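Side-chain contacts in putative lipoprotein (Bacteroides ovatus, PDB 3OQQ), which is of unknown function but is probably an extracellular lipoprotein, and holds calcium ions in the crystal: residues 212-217 and 242-247; 251-256 and 277-282; 284-287 and 291-294. All coordinates share one frame; numbering follows the deposited sequence.

Interaction 1 (212-217 and 242-247); sequences LILKGG and WNWSND
L214 pushes its isobutyl end into the angle between two tryptophans, one methyl for each. CD2 lies 3.8 Å from W242 CZ3, and CD1 lies 3.8 Å from W244 CD1. Both methyls meet their indoles obliquely, and the leucine side chain runs at about a right angle to that of W244. Its chi1 (-68°) sets CG anti to the carbonyl carbon, and chi2 near 180° then spreads the two methyls, one to each indole. The indoles also hold each other: CZ3 of W242 sits 3.8 Å above the plane of the W244 ring, over its centre, so that an edge of one ring bears on a face of the other.

The wedge lies where strand 205-215 faces the end of 234-242 and the loop that follows. Strand 205-215 pairs antiparallel with 221-230 and 298-307, while 234-242, which ends at W242, is an outermost strand of a six-stranded antiparallel sheet. L212 adds to the same interface by reaching A255 and L257 of strand 253-263, and W242 answers by touching L224.

Past W242 the chain leaves the strand, and its polar groups take over. W244 NE1, beside L214 CD2, donates to the carbonyl oxygen of P297. W244 N makes a weak bond of 3.0 Å to D247 OD2. The same oxygen accepts a nearly straight bond (165°) from N243 ND2 at 2.9 Å; it is met on its anti side, somewhat out of the carboxylate plane, and it lies almost in the amide plane of N243. R253 NE forms a salt bridge to D247 OD2 as well, and R293 NH2 takes OD1.

Interaction 2 (251-256 and 277-282); sequences EPRFAI and LMDNNQ
L277 is the first residue of its loop to meet R253: its carbonyl oxygen lies 3.1 Å from NH1 of the arginine, but the angle is too poor for a hydrogen bond. Its side chain heads the other way, onto W242 and L299. At M278, a selenomethionine, the backbone does bond: R253 NH1 reaches M278 O at 3.2 Å. M278 O lies in the guanidinium plane, whereas NH1 stands well above the plane of that carbonyl. D279 then supplies the charge. R253 NH2 meets the syn lone pair of D279 OD1 at 2.7 Å and a nearly straight 169°, with carboxylate and guanidinium nearly coplanar, 18° apart. NH1 adds a weak, longer bond of 3.3 Å to the same OD1, so a single oxygen takes both nitrogens, and D279 OD2 is left to bond with T248 OG1. The arginine chain is extended from CG to NE, which carries the buried guanidinium across to the loop, where NE also forms a salt bridge to D247. A leucine in its place would probably leave D279 OD1 without its positive mate, D247 OD2 without one of its partners, and M278 O without this donor.

Strand 253-263, which bears R253, runs between 234-242 and 266-272 in the six-stranded antiparallel sheet; the loop of 277-282 leaves the last of these strands for 298-307, whose L299 touches both A255 and L277.

Interaction 3 (284-287 and 291-294); sequences MFQV and KVRE
Q286 turns its side-chain amide against the backbone of R293 and meets both of its polar atoms. R293 N donates to Q286 OE1 at 2.8 Å, almost straight at 176° and directed at an in-plane lone pair; Q286 NE2 donates back to R293 O at 3.0 Å, again on a lone pair in the carbonyl plane. This two-bond pairing of side-chain amide with backbone ties together the short turn from 286 to 293 within the long loop between strands 266-272 and 298-307. A bend at chi2 (-59°) brings the amide round to R293.

A water lies beside this pair. It accepts from Q286 N at 2.8 Å and can donate to K291 O, where other acceptors compete for its protons. The arginine's own guanidinium goes to D247. Q286 O bonds to H394 NE2, and the backbone of V287 bonds to that of E397, a calcium ligand.

Outward from the bonds, the V292 methyls pack on the glutamine: V292 CG1 lies beside the amide, 3.8 Å from Q286 OE1, and V292 CG2 lies against Q286 C at 4.0 Å. Within 284-287, Q286 CG rests 3.6 Å above the F285 ring plane, over its centre.

Overall arrangement
The three contacts illustrate how chemistry follows place in a fold. Interaction 1 is buried and, across its segments, apolar, joining strand 205-215 to the end of strand 234-242 and the loop after it. Interaction 2 is also buried but depends on charge, tying a strand of the six-stranded sheet to the loop that follows 266-272. Interaction 3, partly buried, lies further along that same loop and relies on uncharged side-chain-to-backbone bonds. D247 joins all three through its two arginine partners, which probably helps the two guanidinium groups lie close. W244 of interaction 1 packs on both arginines and, through CH2, on F285 CZ at 3.6 Å.

Interaction 1 (212-217 and 242-247)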
ATOM      1  N   LEU A 212      -8.261  14.747   2.098  1.00 17.59           N
ATOM      2  CA  LEU A 212      -9.414  13.846   2.087  1.00 16.10           C
ATOM      3  C   LEU A 212     -10.081  14.106   0.778  1.00 22.02           C
ATOM      4  O   LEU A 212     -10.306  15.275   0.438  1.00 23.95           O
ATOM      5  CB  LEU A 212     -10.342  14.107   3.263  1.00 15.26           C
ATOM      6  CG  LEU A 212      -9.847  13.554   4.598  1.00 19.35           C
ATOM      7  CD1 LEU A 212     -10.692  14.098   5.752  1.00 18.34           C
ATOM      8  CD2 LEU A 212      -9.807  12.018   4.567  1.00 19.04           C
ATOM      9  N   ILE A 213     -10.301  13.062  -0.009  1.00 17.87           N
ATOM     10  CA  ILE A 213     -10.775  13.171  -1.396  1.00 17.59           C
ATOM     11  C   ILE A 213     -11.775  12.069  -1.713  1.00 23.46           C
ATOM     12  O   ILE A 213     -11.658  10.970  -1.171  1.00 24.12           O
ATOM     13  CB  ILE A 213      -9.516  13.040  -2.374  1.00 19.86           C
ATOM     14  CG1 ILE A 213      -8.449  14.122  -2.194  1.00 19.63           C
ATOM     15  CG2 ILE A 213      -9.893  12.941  -3.872  1.00 20.23           C
ATOM     16  CD1 ILE A 213      -7.097  13.689  -2.797  1.00 22.22           C
ATOM     17  N   LEU A 214     -12.716  12.343  -2.636  1.00 21.61           N
ATOM     18  CA  LEU A 214     -13.628  11.352  -3.229  1.00 21.19           C
ATOM     19  C   LEU A 214     -13.056  11.031  -4.601  1.00 24.64           C
ATOM     20  O   LEU A 214     -12.953  11.920  -5.458  1.00 21.87           O
ATOM     21  CB  LEU A 214     -15.091  11.826  -3.285  1.00 21.24           C
ATOM     22  CG  LEU A 214     -15.799  11.972  -1.926  1.00 24.06           C
ATOM     23  CD1 LEU A 214     -17.291  12.296  -2.138  1.00 24.63           C
ATOM     24  CD2 LEU A 214     -15.648  10.680  -1.054  1.00 21.78           C
ATOM     25  N   LYS A 215     -12.560   9.793  -4.760  1.00 22.93           N
ATOM     26  CA  LYS A 215     -11.879   9.337  -5.968  1.00 24.53           C
ATOM     27  C   LYS A 215     -12.859   8.703  -6.984  1.00 30.58           C
ATOM     28  O   LYS A 215     -13.260   7.554  -6.834  1.00 32.37           O
ATOM     29  CB  LYS A 215     -10.750   8.361  -5.587  1.00 26.02           C
ATOM     30  CG  LYS A 215      -9.985   7.755  -6.769  1.00 34.92           C
ATOM     31  CD  LYS A 215      -9.580   6.306  -6.431  1.00 35.14           C
ATOM     32  CE  LYS A 215      -8.979   5.566  -7.601  1.00 42.43           C
ATOM     33  NZ  LYS A 215      -8.623   4.167  -7.233  1.00 49.12           N
ATOM     34  N   GLY A 216     -13.217   9.467  -8.007  1.00 27.26           N
ATOM     35  CA  GLY A 216     -14.098   9.020  -9.078  1.00 28.25           C
ATOM     36  C   GLY A 216     -13.436   7.969  -9.950  1.00 38.81           C
ATOM     37  O   GLY A 216     -12.224   8.023 -10.203  1.00 38.52           O
ATOM     38  N   GLY A 217     -14.239   7.007 -10.393  1.00 40.37           N
ATOM     39  CA  GLY A 217     -13.803   5.883 -11.213  1.00 42.40           C
ATOM     40  C   GLY A 217     -13.129   6.217 -12.532  1.00 49.52           C
ATOM     41  O   GLY A 217     -12.354   5.391 -13.043  1.00 50.24           O
ATOM     42  N   TRP A 242     -19.931  15.540   4.990  1.00 21.70           N
ATOM     43  CA  TRP A 242     -19.937  15.289   3.557  1.00 20.97           C
ATOM     44  C   TRP A 242     -20.888  14.167   3.167  1.00 26.81           C
ATOM     45  O   TRP A 242     -21.281  13.328   3.985  1.00 25.26           O
ATOM     46  CB  TRP A 242     -18.518  14.993   3.037  1.00 19.30           C
ATOM     47  CG  TRP A 242     -17.920  13.694   3.527  1.00 19.43           C
ATOM     48  CD1 TRP A 242     -17.168  13.514   4.656  1.00 21.75           C
ATOM     49  CD2 TRP A 242     -18.005  12.402   2.889  1.00 18.39           C
ATOM     50  NE1 TRP A 242     -16.807  12.183   4.775  1.00 20.56           N
ATOM     51  CE2 TRP A 242     -17.285  11.487   3.692  1.00 21.11           C
ATOM     52  CE3 TRP A 242     -18.606  11.933   1.700  1.00 19.69           C
ATOM     53  CZ2 TRP A 242     -17.172  10.127   3.363  1.00 19.58           C
ATOM     54  CZ3 TRP A 242     -18.503  10.589   1.380  1.00 20.40           C
ATOM     55  CH2 TRP A 242     -17.812   9.694   2.218  1.00 20.45           C
ATOM     56  N   ASN A 243     -21.241  14.162   1.885  1.00 25.11           N
ATOM     57  CA  ASN A 243     -22.079  13.150   1.273  1.00 24.42           C
ATOM     58  C   ASN A 243     -21.630  12.958  -0.140  1.00 26.68           C
ATOM     59  O   ASN A 243     -21.038  13.865  -0.732  1.00 25.51           O
ATOM     60  CB  ASN A 243     -23.567  13.533   1.320  1.00 25.76           C
ATOM     61  CG  ASN A 243     -24.226  13.357   2.661  1.00 30.31           C
ATOM     62  OD1 ASN A 243     -24.390  14.310   3.410  1.00 31.43           O
ATOM     63  ND2 ASN A 243     -24.570  12.129   3.022  1.00 18.64           N
ATOM     64  N   TRP A 244     -21.847  11.746  -0.675  1.00 23.95           N
ATOM     65  CA  TRP A 244     -21.602  11.482  -2.087  1.00 22.74           C
ATOM     66  C   TRP A 244     -22.669  12.253  -2.850  1.00 29.94           C
ATOM     67  O   TRP A 244     -23.732  12.526  -2.277  1.00 29.44           O
ATOM     68  CB  TRP A 244     -21.722   9.972  -2.385  1.00 20.73           C
ATOM     69  CG  TRP A 244     -20.484   9.164  -2.099  1.00 20.10           C
ATOM     70  CD1 TRP A 244     -19.341   9.120  -2.843  1.00 22.25           C
ATOM     71  CD2 TRP A 244     -20.292   8.252  -1.005  1.00 19.57           C
ATOM     72  NE1 TRP A 244     -18.439   8.246  -2.276  1.00 21.35           N
ATOM     73  CE2 TRP A 244     -19.010   7.674  -1.164  1.00 23.02           C
ATOM     74  CE3 TRP A 244     -21.103   7.825   0.066  1.00 21.15           C
ATOM     75  CZ2 TRP A 244     -18.491   6.742  -0.253  1.00 22.23           C
ATOM     76  CZ3 TRP A 244     -20.592   6.882   0.959  1.00 22.38           C
ATOM     77  CH2 TRP A 244     -19.308   6.346   0.791  1.00 22.17           C
ATOM     78  N   SER A 245     -22.412  12.620  -4.109  1.00 29.33           N
ATOM     79  CA  SER A 245     -23.449  13.209  -4.951  1.00 30.99           C
ATOM     80  C   SER A 245     -24.538  12.147  -5.100  1.00 35.25           C
ATOM     81  O   SER A 245     -24.196  10.973  -5.191  1.00 34.29           O
ATOM     82  CB  SER A 245     -22.889  13.575  -6.326  1.00 35.51           C
ATOM     83  OG  SER A 245     -21.949  14.628  -6.239  1.00 51.80           O
ATOM     84  N   ASN A 246     -25.821  12.532  -5.037  1.00 34.10           N
ATOM     85  CA  ASN A 246     -26.968  11.620  -5.137  1.00 35.64           C
ATOM     86  C   ASN A 246     -26.765  10.401  -4.192  1.00 38.69           C
ATOM     87  O   ASN A 246     -26.868   9.241  -4.603  1.00 37.35           O
ATOM     88  CB  ASN A 246     -27.224  11.209  -6.613  1.00 39.06           C
ATOM     89  CG  ASN A 246     -27.134  12.387  -7.576  1.00 71.55           C
ATOM     90  OD1 ASN A 246     -27.858  13.391  -7.460  1.00 70.56           O
ATOM     91  ND2 ASN A 246     -26.166  12.339  -8.476  1.00 62.32           N
ATOM     92  N   ASP A 247     -26.448  10.712  -2.915  1.00 35.82           N
ATOM     93  CA  ASP A 247     -26.189   9.763  -1.836  1.00 34.94           C
ATOM     94  C   ASP A 247     -27.459   9.037  -1.432  1.00 41.54           C
ATOM     95  O   ASP A 247     -28.555   9.595  -1.512  1.00 42.24           O
ATOM     96  CB  ASP A 247     -25.565  10.465  -0.606  1.00 35.04           C
ATOM     97  CG  ASP A 247     -24.531   9.616   0.125  1.00 33.19           C
ATOM     98  OD1 ASP A 247     -24.468   8.383  -0.140  1.00 30.59           O
ATOM     99  OD2 ASP A 247     -23.795  10.175   0.971  1.00 29.25           O
TER

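Interaction 2 (251-256 and 277-282)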
ATOM      1  N   GLU A 251     -28.339  11.673   6.000  1.00 33.10           N
ATOM      2  CA  GLU A 251     -27.437  11.875   7.136  1.00 32.74           C
ATOM      3  C   GLU A 251     -26.010  12.132   6.638  1.00 32.06           C
ATOM      4  O   GLU A 251     -25.544  11.414   5.743  1.00 28.64           O
ATOM      5  CB  GLU A 251     -27.445  10.685   8.119  1.00 34.97           C
ATOM      6  CG  GLU A 251     -28.831  10.247   8.583  1.00 52.47           C
ATOM      7  CD  GLU A 251     -29.441   9.176   7.697  1.00 74.60           C
ATOM      8  OE1 GLU A 251     -30.015   9.536   6.644  1.00 63.48           O
ATOM      9  OE2 GLU A 251     -29.298   7.976   8.026  1.00 72.97           O
ATOM     10  N   PRO A 252     -25.302  13.152   7.188  1.00 27.07           N
ATOM     11  CA  PRO A 252     -23.936  13.409   6.721  1.00 25.55           C
ATOM     12  C   PRO A 252     -22.959  12.317   7.151  1.00 26.50           C
ATOM     13  O   PRO A 252     -23.218  11.564   8.094  1.00 24.92           O
ATOM     14  CB  PRO A 252     -23.585  14.755   7.358  1.00 27.60           C
ATOM     15  CG  PRO A 252     -24.413  14.839   8.555  1.00 32.73           C
ATOM     16  CD  PRO A 252     -25.692  14.099   8.254  1.00 28.81           C
ATOM     17  N   ARG A 253     -21.821  12.247   6.445  1.00 20.61           N
ATOM     18  CA  ARG A 253     -20.785  11.275   6.737  1.00 18.51           C
ATOM     19  C   ARG A 253     -19.567  12.040   7.208  1.00 23.48           C
ATOM     20  O   ARG A 253     -19.585  13.281   7.164  1.00 21.40           O
ATOM     21  CB  ARG A 253     -20.518  10.392   5.499  1.00 15.79           C
ATOM     22  CG  ARG A 253     -21.821   9.817   4.890  1.00 21.08           C
ATOM     23  CD  ARG A 253     -21.506   8.965   3.684  1.00 19.55           C
ATOM     24  NE  ARG A 253     -22.692   8.523   2.953  1.00 31.80           N
ATOM     25  CZ  ARG A 253     -23.395   7.428   3.233  1.00 33.09           C
ATOM     26  NH1 ARG A 253     -23.116   6.711   4.313  1.00 19.72           N
ATOM     27  NH2 ARG A 253     -24.417   7.074   2.466  1.00 18.76           N
ATOM     28  N   PHE A 254     -18.542  11.335   7.749  1.00 20.54           N
ATOM     29  CA  PHE A 254     -17.343  12.020   8.214  1.00 19.73           C
ATOM     30  C   PHE A 254     -16.066  11.265   7.874  1.00 24.01           C
ATOM     31  O   PHE A 254     -16.064  10.037   7.731  1.00 24.19           O
ATOM     32  CB  PHE A 254     -17.406  12.308   9.715  1.00 21.88           C
ATOM     33  CG  PHE A 254     -17.112  11.169  10.663  1.00 22.97           C
ATOM     34  CD1 PHE A 254     -18.095  10.225  10.971  1.00 25.88           C
ATOM     35  CD2 PHE A 254     -15.884  11.080  11.307  1.00 23.73           C
ATOM     36  CE1 PHE A 254     -17.846   9.206  11.893  1.00 25.42           C
ATOM     37  CE2 PHE A 254     -15.630  10.052  12.220  1.00 26.29           C
ATOM     38  CZ  PHE A 254     -16.611   9.116  12.495  1.00 24.51           C
ATOM     39  N   ALA A 255     -14.969  12.009   7.752  1.00 20.55           N
ATOM     40  CA  ALA A 255     -13.642  11.414   7.526  1.00 19.49           C
ATOM     41  C   ALA A 255     -12.635  12.279   8.243  1.00 21.84           C
ATOM     42  O   ALA A 255     -12.797  13.497   8.262  1.00 20.14           O
ATOM     43  CB  ALA A 255     -13.335  11.317   6.035  1.00 19.51           C
ATOM     44  N   ILE A 256     -11.678  11.661   8.936  1.00 18.43           N
ATOM     45  CA  ILE A 256     -10.622  12.378   9.676  1.00 17.89           C
ATOM     46  C   ILE A 256      -9.279  11.754   9.305  1.00 19.95           C
ATOM     47  O   ILE A 256      -9.060  10.572   9.582  1.00 17.65           O
ATOM     48  CB  ILE A 256     -10.821  12.392  11.221  1.00 21.13           C
ATOM     49  CG1 ILE A 256     -12.248  12.827  11.651  1.00 22.39           C
ATOM     50  CG2 ILE A 256      -9.727  13.239  11.901  1.00 19.22           C
ATOM     51  CD1 ILE A 256     -12.624  12.445  13.108  1.00 30.20           C
ATOM     52  N   LEU A 277     -19.604   5.173   6.379  1.00 20.80           N
ATOM     53  CA  LEU A 277     -19.687   4.844   4.949  1.00 19.78           C
ATOM     54  C   LEU A 277     -20.877   3.975   4.604  1.00 24.57           C
ATOM     55  O   LEU A 277     -21.473   4.150   3.531  1.00 22.20           O
ATOM     56  CB  LEU A 277     -18.406   4.190   4.442  1.00 18.82           C
ATOM     57  CG  LEU A 277     -17.105   4.967   4.668  1.00 20.76           C
ATOM     58  CD1 LEU A 277     -15.988   4.225   4.102  1.00 19.12           C
ATOM     59  CD2 LEU A 277     -17.183   6.411   4.081  1.00 21.19           C
HETATM   60  N   MSE A 278     -21.211   3.026   5.485  1.00 22.39           N
HETATM   61  CA  MSE A 278     -22.393   2.193   5.290  1.00 22.52           C
HETATM   62  C   MSE A 278     -23.684   3.012   5.526  1.00 30.05           C
HETATM   63  O   MSE A 278     -23.629   4.130   6.055  1.00 30.47           O
HETATM   64  CB  MSE A 278     -22.361   0.988   6.233  1.00 24.18           C
HETATM   65  CG  MSE A 278     -22.577   1.355   7.707  1.00 30.60           C
HETATM   66 SE   MSE A 278     -22.343  -0.142   8.897  0.75 37.23          SE
HETATM   67  CE  MSE A 278     -20.555  -0.768   8.193  1.00 33.53           C
ATOM     68  N   ASP A 279     -24.844   2.433   5.160  1.00 27.04           N
ATOM     69  CA  ASP A 279     -26.148   3.057   5.377  1.00 27.21           C
ATOM     70  C   ASP A 279     -26.861   2.397   6.530  1.00 31.36           C
ATOM     71  O   ASP A 279     -27.708   3.030   7.170  1.00 32.49           O
ATOM     72  CB  ASP A 279     -27.004   2.985   4.115  1.00 29.31           C
ATOM     73  CG  ASP A 279     -26.556   3.959   3.048  1.00 37.53           C
ATOM     74  OD1 ASP A 279     -25.693   4.812   3.343  1.00 37.27           O
ATOM     75  OD2 ASP A 279     -27.034   3.845   1.919  1.00 44.48           O
ATOM     76  N   ASN A 280     -26.510   1.132   6.806  1.00 25.92           N
ATOM     77  CA  ASN A 280     -27.076   0.328   7.887  1.00 27.04           C
ATOM     78  C   ASN A 280     -26.152  -0.853   8.234  1.00 30.94           C
ATOM     79  O   ASN A 280     -25.296  -1.252   7.434  1.00 29.29           O
ATOM     80  CB  ASN A 280     -28.487  -0.177   7.532  1.00 29.30           C
ATOM     81  CG  ASN A 280     -28.515  -1.109   6.355  1.00 36.24           C
ATOM     82  OD1 ASN A 280     -28.077  -2.244   6.453  1.00 28.85           O
ATOM     83  ND2 ASN A 280     -29.066  -0.670   5.231  1.00 28.74           N
ATOM     84  N   ASN A 281     -26.393  -1.436   9.401  1.00 27.86           N
ATOM     85  CA  ASN A 281     -25.647  -2.539   9.978  1.00 28.68           C
ATOM     86  C   ASN A 281     -25.854  -3.872   9.259  1.00 33.87           C
ATOM     87  O   ASN A 281     -25.018  -4.756   9.391  1.00 34.99           O
ATOM     88  CB  ASN A 281     -26.061  -2.708  11.435  1.00 32.25           C
ATOM     89  CG  ASN A 281     -25.808  -1.495  12.276  1.00 49.30           C
ATOM     90  OD1 ASN A 281     -24.690  -0.970  12.337  1.00 43.25           O
ATOM     91  ND2 ASN A 281     -26.859  -1.016  12.917  1.00 41.73           N
ATOM     92  N   GLN A 282     -26.970  -4.061   8.565  1.00 30.46           N
ATOM     93  CA  GLN A 282     -27.188  -5.352   7.916  1.00 30.42           C
ATOM     94  C   GLN A 282     -26.368  -5.468   6.630  1.00 31.92           C
ATOM     95  O   GLN A 282     -25.665  -6.460   6.432  1.00 31.67           O
ATOM     96  CB  GLN A 282     -28.677  -5.559   7.628  1.00 32.41           C
ATOM     97  CG  GLN A 282     -28.987  -6.939   7.055  1.00 40.35           C
ATOM     98  CD  GLN A 282     -30.437  -7.050   6.720  1.00 58.78           C
ATOM     99  OE1 GLN A 282     -31.290  -6.464   7.386  1.00 52.99           O
ATOM    100  NE2 GLN A 282     -30.751  -7.795   5.678  1.00 54.82           N
TER

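Interaction 3 (284-287 and 291-294)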
HETATM    1  N   MSE A 284     -23.987  -3.214   5.491  1.00 21.28           N
HETATM    2  CA  MSE A 284     -22.606  -2.745   5.623  1.00 18.14           C
HETATM    3  C   MSE A 284     -22.179  -2.041   4.309  1.00 20.57           C
HETATM    4  O   MSE A 284     -23.054  -1.520   3.609  1.00 20.21           O
HETATM    5  CB  MSE A 284     -21.662  -3.879   6.079  1.00 19.49           C
HETATM    6  CG  MSE A 284     -21.954  -4.318   7.545  1.00 24.61           C
HETATM    7 SE   MSE A 284     -21.196  -6.046   7.968  0.75 29.08          SE
HETATM    8  CE  MSE A 284     -22.649  -7.076   7.469  1.00 27.53           C
ATOM      9  N   PHE A 285     -20.869  -1.997   3.972  1.00 18.83           N
ATOM     10  CA  PHE A 285     -20.400  -1.177   2.862  1.00 18.48           C
ATOM     11  C   PHE A 285     -19.639  -1.923   1.758  1.00 21.48           C
ATOM     12  O   PHE A 285     -18.488  -2.324   1.959  1.00 20.46           O
ATOM     13  CB  PHE A 285     -19.506  -0.028   3.425  1.00 19.30           C
ATOM     14  CG  PHE A 285     -19.070   0.998   2.392  1.00 19.57           C
ATOM     15  CD1 PHE A 285     -20.007   1.805   1.748  1.00 19.53           C
ATOM     16  CD2 PHE A 285     -17.727   1.172   2.086  1.00 19.52           C
ATOM     17  CE1 PHE A 285     -19.611   2.731   0.799  1.00 20.17           C
ATOM     18  CE2 PHE A 285     -17.328   2.124   1.147  1.00 21.79           C
ATOM     19  CZ  PHE A 285     -18.272   2.894   0.505  1.00 19.61           C
ATOM     20  N   GLN A 286     -20.249  -1.958   0.533  1.00 18.22           N
ATOM     21  CA  GLN A 286     -19.699  -2.571  -0.688  1.00 14.81           C
ATOM     22  C   GLN A 286     -19.385  -4.067  -0.487  1.00 18.90           C
ATOM     23  O   GLN A 286     -18.396  -4.540  -1.035  1.00 18.71           O
ATOM     24  CB  GLN A 286     -18.438  -1.805  -1.170  1.00 14.97           C
ATOM     25  CG  GLN A 286     -18.635  -0.270  -1.401  1.00 19.59           C
ATOM     26  CD  GLN A 286     -19.707   0.050  -2.444  1.00 32.59           C
ATOM     27  OE1 GLN A 286     -20.885  -0.247  -2.280  1.00 22.47           O
ATOM     28  NE2 GLN A 286     -19.341   0.704  -3.524  1.00 22.29           N
ATOM     29  N   VAL A 287     -20.207  -4.807   0.302  1.00 16.30           N
ATOM     30  CA  VAL A 287     -19.965  -6.249   0.578  1.00 15.42           C
ATOM     31  C   VAL A 287     -21.230  -7.149   0.383  1.00 19.03           C
ATOM     32  O   VAL A 287     -21.131  -8.389   0.361  1.00 17.53           O
ATOM     33  CB  VAL A 287     -19.348  -6.485   2.004  1.00 17.53           C
ATOM     34  CG1 VAL A 287     -17.993  -5.807   2.146  1.00 16.62           C
ATOM     35  CG2 VAL A 287     -20.295  -6.075   3.150  1.00 17.80           C
ATOM     36  N   LYS A 291     -26.665  -4.818  -2.791  1.00 22.01           N
ATOM     37  CA  LYS A 291     -26.520  -3.560  -2.049  1.00 22.23           C
ATOM     38  C   LYS A 291     -25.235  -2.812  -2.437  1.00 26.20           C
ATOM     39  O   LYS A 291     -25.035  -1.672  -1.995  1.00 26.60           O
ATOM     40  CB  LYS A 291     -26.564  -3.810  -0.516  1.00 24.78           C
ATOM     41  CG  LYS A 291     -27.722  -4.699  -0.027  1.00 25.00           C
ATOM     42  CD  LYS A 291     -29.072  -4.053  -0.283  1.00 34.19           C
ATOM     43  CE  LYS A 291     -30.229  -4.887   0.199  1.00 40.99           C
ATOM     44  NZ  LYS A 291     -31.496  -4.117   0.097  1.00 48.99           N
ATOM     45  N   VAL A 292     -24.372  -3.428  -3.266  1.00 21.06           N
ATOM     46  CA  VAL A 292     -23.119  -2.778  -3.684  1.00 20.15           C
ATOM     47  C   VAL A 292     -23.466  -1.572  -4.595  1.00 23.63           C
ATOM     48  O   VAL A 292     -24.293  -1.695  -5.496  1.00 21.77           O
ATOM     49  CB  VAL A 292     -22.145  -3.771  -4.368  1.00 23.89           C
ATOM     50  CG1 VAL A 292     -20.845  -3.082  -4.783  1.00 22.97           C
ATOM     51  CG2 VAL A 292     -21.853  -4.962  -3.454  1.00 23.67           C
ATOM     52  N   ARG A 293     -22.859  -0.418  -4.326  1.00 20.01           N
ATOM     53  CA  ARG A 293     -23.137   0.804  -5.077  1.00 20.54           C
ATOM     54  C   ARG A 293     -22.140   0.885  -6.222  1.00 24.12           C
ATOM     55  O   ARG A 293     -20.937   1.050  -6.006  1.00 19.45           O
ATOM     56  CB  ARG A 293     -23.076   2.023  -4.152  1.00 18.36           C
ATOM     57  CG  ARG A 293     -24.043   1.886  -2.973  1.00 25.18           C
ATOM     58  CD  ARG A 293     -23.788   2.925  -1.892  1.00 21.63           C
ATOM     59  NE  ARG A 293     -24.099   4.254  -2.407  1.00 26.35           N
ATOM     60  CZ  ARG A 293     -23.917   5.382  -1.742  1.00 34.27           C
ATOM     61  NH1 ARG A 293     -23.443   5.365  -0.503  1.00 23.96           N
ATOM     62  NH2 ARG A 293     -24.212   6.540  -2.310  1.00 26.21           N
ATOM     63  N   GLU A 294     -22.670   0.727  -7.444  1.00 21.77           N
ATOM     64  CA  GLU A 294     -21.917   0.666  -8.685  1.00 21.31           C
ATOM     65  C   GLU A 294     -21.229   1.978  -9.004  1.00 23.47           C
ATOM     66  O   GLU A 294     -21.874   3.015  -9.010  1.00 24.58           O
ATOM     67  CB  GLU A 294     -22.861   0.252  -9.851  1.00 22.86           C
ATOM     68  CG  GLU A 294     -23.445  -1.135  -9.689  1.00 34.65           C
ATOM     69  CD  GLU A 294     -22.455  -2.264  -9.459  1.00 48.56           C
ATOM     70  OE1 GLU A 294     -21.390  -2.264 -10.118  1.00 25.00           O
ATOM     71  OE2 GLU A 294     -22.764  -3.168  -8.648  1.00 37.27           O
TER
HETATM   72  O   HOH W   1     -22.956  -1.192   0.190  1.00 37.38           O